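Local coordinates for protein BamL (Bacillus amyloliquefaciens, PDB 4KVZ) that is a selective N-methyltransferase of plantazolicin biosynthesis that binds S-adenosyl-L-homocysteine and probably transfers methyl groups from S-adenosylmethionine, at residues L151-C156 / K265-T270. Residues are numbered along the deposited sequence; the frame is centred on the assembly and turned at random.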
loop_
_atom_site.group_PDB
_atom_site.type_symbol
_atom_site.label_atom_id
_atom_site.label_comp_id
_atom_site.label_asym_id
_atom_site.label_seq_id
_atom_site.Cartn_x
_atom_site.Cartn_y
_atom_site.Cartn_z
ATOM N N LEU A 151 4.874 -12.450 -8.395
ATOM C CA LEU A 151 4.093 -11.771 -9.420
ATOM C C LEU A 151 3.789 -12.693 -10.583
ATOM O O LEU A 151 4.642 -13.467 -11.017
ATOM C CB LEU A 151 4.827 -10.527 -9.927
ATOM C CG LEU A 151 4.837 -9.330 -8.975
ATOM C CD1 LEU A 151 5.804 -8.275 -9.491
ATOM C CD2 LEU A 151 3.444 -8.745 -8.794
ATOM N N SER A 152 2.555 -12.603 -11.076
ATOM C CA SER A 152 2.117 -13.364 -12.231
ATOM C C SER A 152 2.628 -12.738 -13.534
ATOM O O SER A 152 3.331 -11.721 -13.519
ATOM C CB SER A 152 0.580 -13.429 -12.258
ATOM O OG SER A 152 0.033 -12.217 -12.748
ATOM N N ASP A 153 2.239 -13.360 -14.648
ATOM C CA ASP A 153 2.480 -12.891 -16.023
ATOM C C ASP A 153 2.160 -11.447 -16.337
ATOM O O ASP A 153 2.819 -10.832 -17.179
ATOM C CB ASP A 153 1.585 -13.691 -16.969
ATOM C CG ASP A 153 2.110 -15.042 -17.238
ATOM O OD1 ASP A 153 3.244 -15.330 -16.799
ATOM O OD2 ASP A 153 1.401 -15.812 -17.897
ATOM N N GLN A 154 1.080 -10.966 -15.731
ATOM C CA GLN A 154 0.498 -9.663 -16.008
ATOM C C GLN A 154 0.139 -9.158 -14.619
ATOM O O GLN A 154 -0.897 -9.510 -14.058
ATOM C CB GLN A 154 -0.769 -9.804 -16.861
ATOM C CG GLN A 154 -0.628 -10.637 -18.130
ATOM C CD GLN A 154 -1.983 -10.940 -18.754
ATOM O OE1 GLN A 154 -2.677 -11.904 -18.378
ATOM N NE2 GLN A 154 -2.381 -10.101 -19.696
ATOM N N SER A 155 1.019 -8.360 -14.034
ATOM C CA SER A 155 0.865 -8.074 -12.625
ATOM C C SER A 155 1.498 -6.764 -12.215
ATOM O O SER A 155 2.252 -6.148 -12.972
ATOM C CB SER A 155 1.486 -9.212 -11.814
ATOM O OG SER A 155 2.857 -9.336 -12.160
ATOM N N CYS A 156 1.171 -6.342 -11.003
ATOM C CA CYS A 156 1.801 -5.174 -10.423
ATOM C C CYS A 156 1.828 -5.231 -8.917
ATOM O O CYS A 156 0.937 -5.808 -8.275
ATOM C CB CYS A 156 1.119 -3.875 -10.871
ATOM S SG CYS A 156 -0.638 -3.689 -10.451
ATOM N N LYS A 265 4.756 -5.848 -14.150
ATOM C CA LYS A 265 5.313 -7.009 -14.838
ATOM C C LYS A 265 4.411 -7.431 -15.989
ATOM O O LYS A 265 3.224 -7.690 -15.799
ATOM C CB LYS A 265 5.548 -8.166 -13.857
ATOM C CG LYS A 265 6.137 -9.441 -14.470
ATOM C CD LYS A 265 6.325 -10.518 -13.407
ATOM C CE LYS A 265 6.551 -11.906 -14.000
ATOM N NZ LYS A 265 7.966 -12.351 -13.864
ATOM N N ASN A 266 4.986 -7.482 -17.189
ATOM C CA ASN A 266 4.261 -7.938 -18.366
ATOM C C ASN A 266 5.174 -8.885 -19.134
ATOM O O ASN A 266 5.923 -8.470 -20.024
ATOM C CB ASN A 266 3.813 -6.747 -19.222
ATOM C CG ASN A 266 2.772 -7.121 -20.270
ATOM O OD1 ASN A 266 2.248 -8.240 -20.296
ATOM N ND2 ASN A 266 2.473 -6.173 -21.152
ATOM N N LYS A 267 5.135 -10.155 -18.744
ATOM C CA LYS A 267 6.038 -11.162 -19.293
ATOM C C LYS A 267 5.765 -11.453 -20.761
ATOM O O LYS A 267 4.645 -11.780 -21.143
ATOM C CB LYS A 267 5.989 -12.456 -18.477
ATOM C CG LYS A 267 6.833 -13.576 -19.071
ATOM C CD LYS A 267 7.174 -14.645 -18.049
ATOM C CE LYS A 267 8.082 -15.690 -18.680
ATOM N NZ LYS A 267 8.315 -16.842 -17.775
ATOM N N ARG A 268 6.810 -11.323 -21.567
ATOM C CA ARG A 268 6.783 -11.712 -22.968
ATOM C C ARG A 268 7.289 -13.148 -23.074
ATOM O O ARG A 268 8.389 -13.458 -22.623
ATOM C CB ARG A 268 7.679 -10.789 -23.797
ATOM C CG ARG A 268 7.279 -9.321 -23.812
ATOM C CD ARG A 268 8.422 -8.462 -24.347
ATOM N NE ARG A 268 8.696 -8.714 -25.764
ATOM C CZ ARG A 268 9.850 -8.447 -26.377
ATOM N NH1 ARG A 268 10.871 -7.925 -25.707
ATOM N NH2 ARG A 268 9.988 -8.714 -27.668
ATOM N N TYR A 269 6.475 -14.025 -23.647
ATOM C CA TYR A 269 6.862 -15.424 -23.805
ATOM C C TYR A 269 7.472 -15.687 -25.168
ATOM O O TYR A 269 7.202 -14.969 -26.126
ATOM C CB TYR A 269 5.649 -16.336 -23.619
ATOM C CG TYR A 269 5.240 -16.482 -22.188
ATOM C CD1 TYR A 269 5.808 -17.467 -21.385
ATOM C CD2 TYR A 269 4.299 -15.622 -21.622
ATOM C CE1 TYR A 269 5.441 -17.608 -20.055
ATOM C CE2 TYR A 269 3.926 -15.751 -20.293
ATOM C CZ TYR A 269 4.502 -16.745 -19.519
ATOM O OH TYR A 269 4.144 -16.876 -18.201
ATOM N N THR A 270 8.293 -16.723 -25.246
ATOM C CA THR A 270 8.686 -17.261 -26.536
ATOM C C THR A 270 7.948 -18.580 -26.745
ATOM O O THR A 270 7.916 -19.108 -27.855
ATOM C CB THR A 270 10.203 -17.481 -26.648
ATOM O OG1 THR A 270 10.619 -18.399 -25.639
ATOM C CG2 THR A 270 10.960 -16.172 -26.472
HETATM O O HOH W 1 2.339 -12.097 -19.992
HETATM O O HOH W 2 -0.530 -8.342 -20.650
#
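S155 and K265 face each other as an antiparallel hydrogen-bonded pair, S155 N giving to K265 O (2.9 Å) and K265 N to S155 O (2.8 Å), and beyond the non-hydrogen-bonded pair Q154–N266 a third bond runs from K267 N to D153 O. With CG anti to the backbone N (chi1 -180°), the K265 chain runs past the residues flanking the corner at D153 and Q154: its CB rests on S155 OG (3.4 Å), and its CD meets L151 CB (3.8 Å) and passes S152 O. The S155 hydroxyl donates within its own segment to S152 O (2.8 Å), reaching it from above the carbonyl plane, which ties the two ends of the corner together beneath the lysine. Shortening K265 to an alanine removes CG, CD and CE, and would probably leave S152 O and L151 CB without the chain packed on them. Here strand 258-266, antiparallel to both its neighbours, ends beside the start of strand 155-162, the arrangement of the Rossmann-like methyltransferase sheet with its 3-2-1-4-5-7-6 order. On the other face of the sheet, Q154 NE2 and N266 OD1 share a water, while Q154 OE1 accepts from R59 and both side chains touch F57 of helix 24-57. A second water donates to D153 O and K267 O. Past the strand, K267 CG lies over one face of the Y269 ring, toward its rim; the D153 carboxylate sits by the phenol end, too close in the model for its exact pose to be relied on.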